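Local structure of putative polysaccharide binding proteins (DUF1812) (3GF8) at residues Asp238-Leu241 with Ile242-Leu245; Thr257-Tyr260 with Leu261-Ser265. The protein is of unknown exact function but belongs to the FimB/Mfa2 family of outer-membrane lipoproteins and probably serves as a component in fimbrial assembly. All coordinates share one frame; numbering follows the deposited sequence.

Interaction 1 of 2, residues Asp238-Leu241 with Ile242-Leu245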
loop_
_atom_site.group_PDB
_atom_site.type_symbol
_atom_site.label_atom_id
_atom_site.label_comp_id
_atom_site.label_asym_id
_atom_site.label_seq_id
_atom_site.Cartn_x
_atom_site.Cartn_y
_atom_site.Cartn_z
ATOM N N ASP A 238 -0.736 19.324 11.352
ATOM C CA ASP A 238 0.292 18.934 10.424
ATOM C C ASP A 238 1.253 18.014 11.128
ATOM O O ASP A 238 2.188 18.487 11.743
ATOM C CB ASP A 238 1.010 20.165 9.869
ATOM C CG ASP A 238 1.913 19.819 8.687
ATOM O OD1 ASP A 238 2.136 18.620 8.413
ATOM O OD2 ASP A 238 2.410 20.748 8.026
ATOM N N ILE A 239 1.015 16.701 11.013
ATOM C CA ILE A 239 1.793 15.727 11.759
ATOM C C ILE A 239 2.471 14.719 10.847
ATOM O O ILE A 239 2.172 14.596 9.636
ATOM C CB ILE A 239 0.977 15.056 12.916
ATOM C CG1 ILE A 239 -0.275 14.308 12.426
ATOM C CG2 ILE A 239 0.511 16.125 13.894
ATOM C CD1 ILE A 239 -0.057 12.883 12.040
ATOM N N ASN A 240 3.441 14.029 11.428
ATOM C CA ASN A 240 4.208 13.034 10.710
ATOM C C ASN A 240 3.543 11.727 11.047
ATOM O O ASN A 240 3.680 11.185 12.148
ATOM C CB ASN A 240 5.677 13.096 11.132
ATOM C CG ASN A 240 6.515 12.007 10.512
ATOM O OD1 ASN A 240 6.001 11.014 10.013
ATOM N ND2 ASN A 240 7.825 12.183 10.557
ATOM N N LEU A 241 2.745 11.258 10.097
ATOM C CA LEU A 241 1.969 10.078 10.275
ATOM C C LEU A 241 2.878 8.869 10.485
ATOM O O LEU A 241 2.563 7.968 11.274
ATOM C CB LEU A 241 1.096 9.879 9.027
ATOM C CG LEU A 241 0.111 8.723 9.062
ATOM C CD1 LEU A 241 -0.859 8.930 10.196
ATOM C CD2 LEU A 241 -0.618 8.579 7.698
ATOM N N ILE A 242 3.990 8.809 9.759
ATOM C CA ILE A 242 4.876 7.662 9.931
ATOM C C ILE A 242 5.364 7.624 11.377
ATOM O O ILE A 242 5.441 6.572 12.008
ATOM C CB ILE A 242 6.112 7.716 9.042
ATOM C CG1 ILE A 242 5.724 7.754 7.550
ATOM C CG2 ILE A 242 7.042 6.512 9.401
ATOM C CD1 ILE A 242 4.805 6.591 7.052
ATOM N N ASP A 243 5.713 8.797 11.890
ATOM C CA ASP A 243 6.191 8.905 13.255
ATOM C C ASP A 243 5.144 8.547 14.309
ATOM O O ASP A 243 5.441 7.904 15.310
ATOM C CB ASP A 243 6.676 10.308 13.512
ATOM C CG ASP A 243 7.831 10.309 14.369
ATOM O OD1 ASP A 243 8.881 9.883 13.860
ATOM O OD2 ASP A 243 7.684 10.677 15.554
ATOM N N TYR A 244 3.918 8.981 14.080
ATOM C CA TYR A 244 2.816 8.599 14.960
ATOM C C TYR A 244 2.595 7.094 14.931
ATOM O O TYR A 244 2.311 6.498 15.958
ATOM C CB TYR A 244 1.536 9.360 14.588
ATOM C CG TYR A 244 1.444 10.753 15.214
ATOM C CD1 TYR A 244 2.518 11.622 15.188
ATOM C CD2 TYR A 244 0.279 11.179 15.819
ATOM C CE1 TYR A 244 2.430 12.850 15.727
ATOM C CE2 TYR A 244 0.187 12.424 16.390
ATOM C CZ TYR A 244 1.254 13.246 16.343
ATOM O OH TYR A 244 1.161 14.483 16.895
ATOM N N LEU A 245 2.730 6.470 13.759
ATOM C CA LEU A 245 2.568 5.024 13.693
ATOM C C LEU A 245 3.790 4.316 14.299
ATOM O O LEU A 245 3.638 3.294 14.951
ATOM C CB LEU A 245 2.292 4.558 12.256
ATOM C CG LEU A 245 0.905 4.944 11.714
ATOM C CD1 LEU A 245 0.842 4.668 10.261
ATOM C CD2 LEU A 245 -0.198 4.226 12.418
#
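Ile239 lies over one face of the Tyr244 ring, the two side chains running nearly perpendicular. Its methyl CD1 stands 4.1 Å from the centroid of the Tyr244 ring and almost on the ring normal, a CH-pi contact over the centre. The other branch reaches toward the phenol end, where CG2 of Ile239 approaches OH of Tyr244 to 3.5 Å. This spread along the ring follows from the first torsion of Ile239 (chi1 60°), which tucks CG1 over the main chain, flanked by N and C, and leaves CG2 on the side of N. The hydroxyl is hydrogen-bonded to the carbonyl oxygen of Gln296, so the ring is held at its polar end as well as on its face.

The second flat group is the amide of Asn240, whose plane lies 47° from the carboxylate of Asp243. Its OD1 accepts from Asp243 N at 2.9 Å, with the donor above the amide plane. The N-H itself is well aimed (163°), and CB of Asp243 packs 3.5 Å from CG of Asn240. Asn240 is thereby the N-cap of the helix, and its main chain joins in: Asn240 O accepts from Tyr244 N at 2.9 Å. One residue on, Leu241 O receives Leu245 N.

The junction turns strand 235-240, an outermost strand of its five-stranded sheet, into helix 241-246. Backbone bonds from Ile239 to Leu225 hold the strand to its neighbour 224-229, while Tyr244 packs on Phe271 and Ile282, from strands 266-273 and 279-284, which are antiparallel partners and belong to a different sheet from strand 235-240.

Interaction 2 of 2, residues Thr257-Tyr260 with Leu261-Ser265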
loop_
_atom_site.group_PDB
_atom_site.type_symbol
_atom_site.label_atom_id
_atom_site.label_comp_id
_atom_site.label_asym_id
_atom_site.label_seq_id
_atom_site.Cartn_x
_atom_site.Cartn_y
_atom_site.Cartn_z
ATOM N N THR A 257 9.065 -1.145 12.601
ATOM C CA THR A 257 8.200 -0.187 11.950
ATOM C C THR A 257 7.851 -0.595 10.522
ATOM O O THR A 257 6.677 -0.602 10.161
ATOM C CB THR A 257 8.828 1.197 11.959
ATOM O OG1 THR A 257 9.068 1.554 13.316
ATOM C CG2 THR A 257 7.912 2.256 11.291
ATOM N N GLN A 258 8.838 -0.964 9.709
ATOM C CA GLN A 258 8.550 -1.256 8.294
ATOM C C GLN A 258 7.690 -2.492 8.140
ATOM O O GLN A 258 6.846 -2.572 7.259
ATOM C CB GLN A 258 9.810 -1.434 7.459
ATOM C CG GLN A 258 9.489 -1.530 5.927
ATOM C CD GLN A 258 8.775 -0.285 5.410
ATOM O OE1 GLN A 258 9.300 0.806 5.528
ATOM N NE2 GLN A 258 7.548 -0.449 4.888
ATOM N N GLU A 259 7.921 -3.466 9.008
ATOM C CA GLU A 259 7.171 -4.682 8.960
ATOM C C GLU A 259 5.733 -4.460 9.336
ATOM O O GLU A 259 4.850 -5.034 8.700
ATOM C CB GLU A 259 7.787 -5.743 9.850
ATOM C CG GLU A 259 7.031 -7.061 9.739
ATOM C CD GLU A 259 7.779 -8.241 10.339
ATOM O OE1 GLU A 259 8.886 -8.035 10.932
ATOM O OE2 GLU A 259 7.245 -9.371 10.205
ATOM N N TYR A 260 5.492 -3.619 10.348
ATOM C CA TYR A 260 4.127 -3.250 10.701
ATOM C C TYR A 260 3.464 -2.475 9.556
ATOM O O TYR A 260 2.339 -2.767 9.146
ATOM C CB TYR A 260 4.105 -2.408 11.953
ATOM C CG TYR A 260 2.736 -1.901 12.313
ATOM C CD1 TYR A 260 1.677 -2.774 12.490
ATOM C CD2 TYR A 260 2.502 -0.537 12.500
ATOM C CE1 TYR A 260 0.420 -2.298 12.834
ATOM C CE2 TYR A 260 1.266 -0.062 12.875
ATOM C CZ TYR A 260 0.225 -0.948 13.027
ATOM O OH TYR A 260 -1.002 -0.477 13.369
ATOM N N LEU A 261 4.179 -1.494 9.027
ATOM C CA LEU A 261 3.651 -0.707 7.910
ATOM C C LEU A 261 3.294 -1.567 6.671
ATOM O O LEU A 261 2.304 -1.293 5.967
ATOM C CB LEU A 261 4.634 0.388 7.527
ATOM C CG LEU A 261 4.873 1.460 8.595
ATOM C CD1 LEU A 261 5.893 2.506 8.046
ATOM C CD2 LEU A 261 3.555 2.086 9.044
ATOM N N ASP A 262 4.075 -2.606 6.413
ATOM C CA ASP A 262 3.815 -3.476 5.264
ATOM C C ASP A 262 2.701 -4.432 5.555
ATOM O O ASP A 262 1.820 -4.670 4.692
ATOM C CB ASP A 262 5.029 -4.312 4.885
ATOM C CG ASP A 262 6.125 -3.503 4.258
ATOM O OD1 ASP A 262 5.850 -2.465 3.626
ATOM O OD2 ASP A 262 7.280 -3.918 4.401
ATOM N N ARG A 263 2.722 -4.993 6.754
ATOM C CA ARG A 263 1.745 -6.025 7.102
ATOM C C ARG A 263 0.344 -5.491 7.309
ATOM O O ARG A 263 -0.627 -6.152 6.974
ATOM C CB ARG A 263 2.160 -6.759 8.373
ATOM C CG ARG A 263 3.063 -7.941 8.156
ATOM C CD ARG A 263 3.212 -8.670 9.479
ATOM N NE ARG A 263 4.315 -9.610 9.452
ATOM C CZ ARG A 263 4.244 -10.855 8.996
ATOM N NH1 ARG A 263 3.105 -11.375 8.525
ATOM N NH2 ARG A 263 5.339 -11.599 9.033
ATOM N N GLN A 264 0.243 -4.309 7.915
ATOM C CA GLN A 264 -1.044 -3.692 8.194
ATOM C C GLN A 264 -1.418 -2.770 7.053
ATOM O O GLN A 264 -0.632 -1.886 6.678
ATOM C CB GLN A 264 -0.956 -2.879 9.505
ATOM C CG GLN A 264 -2.282 -2.245 9.967
ATOM C CD GLN A 264 -3.438 -3.244 9.953
ATOM O OE1 GLN A 264 -3.993 -3.529 8.898
ATOM N NE2 GLN A 264 -3.789 -3.780 11.117
ATOM N N SER A 265 -2.613 -2.938 6.502
ATOM C CA SER A 265 -3.035 -2.004 5.462
ATOM C C SER A 265 -4.355 -1.299 5.721
ATOM O O SER A 265 -4.826 -0.534 4.868
ATOM C CB SER A 265 -3.039 -2.707 4.089
ATOM O OG SER A 265 -1.749 -3.215 3.802
#
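Glu259 and Arg263 run alongside each other in the same direction, their carboxylate and guanidinium planes nearly coplanar. The guanidinium offers its edge: NE of Arg263 reaches OE2 of Glu259 at 3.0 Å on the anti lone pair, and NH2 of Arg263 meets that same OE2 at 3.2 Å. One oxygen thus takes both arms of the salt bridge. Glu259 arrives there by an extended chain, with CG opposite the backbone N (chi1 -177°).

Gln258 and Asp262 meet differently. Bent at chi2 (59°), the glutamine folds back so that its NE2 donates to OD1 of Asp262 at 2.9 Å, arriving from above the carboxylate plane. OD1 is also in a salt bridge with Arg216, so this one oxygen takes two donors.

Tyr260 and Gln264 extend together, ring and amide planes close to perpendicular, and CB of Gln264 is 3.6 Å from CE1 of Tyr260. The hydroxyl of Tyr260 and NE2 of Gln264 both bond to OE2 of Glu251. Thr257 and Leu261 make the apolar pair, CG2 of Thr257 lying 3.8 Å from CD1 of Leu261.

Gln264 is the first residue to leave helical geometry. All four pairings are spaced i to i+4, the separation that brings side chains together on successive turns of an alpha helix.

Interactions 1 and 2 come in series along the chain, on consecutive short helices, 241-246 and 257-263, of a protein that is otherwise largely strand and loop. Their centres are 14 Å apart, yet they touch: CD1 of Leu245 packs 3.9 Å from CD2 of Leu261. Thr257 adds to this seam by resting on Ala246. Leu217 links them too, meeting Ile242 of interaction 1 and offering its carbonyl oxygen to Gln258 of interaction 2. Strand 266-273, which follows the second helix, packs against Tyr244 and Leu245 of the first. The chain thus passes from strand 235-240 to strand 266-273 through two short helices and the non-helical residues 247-256 between them.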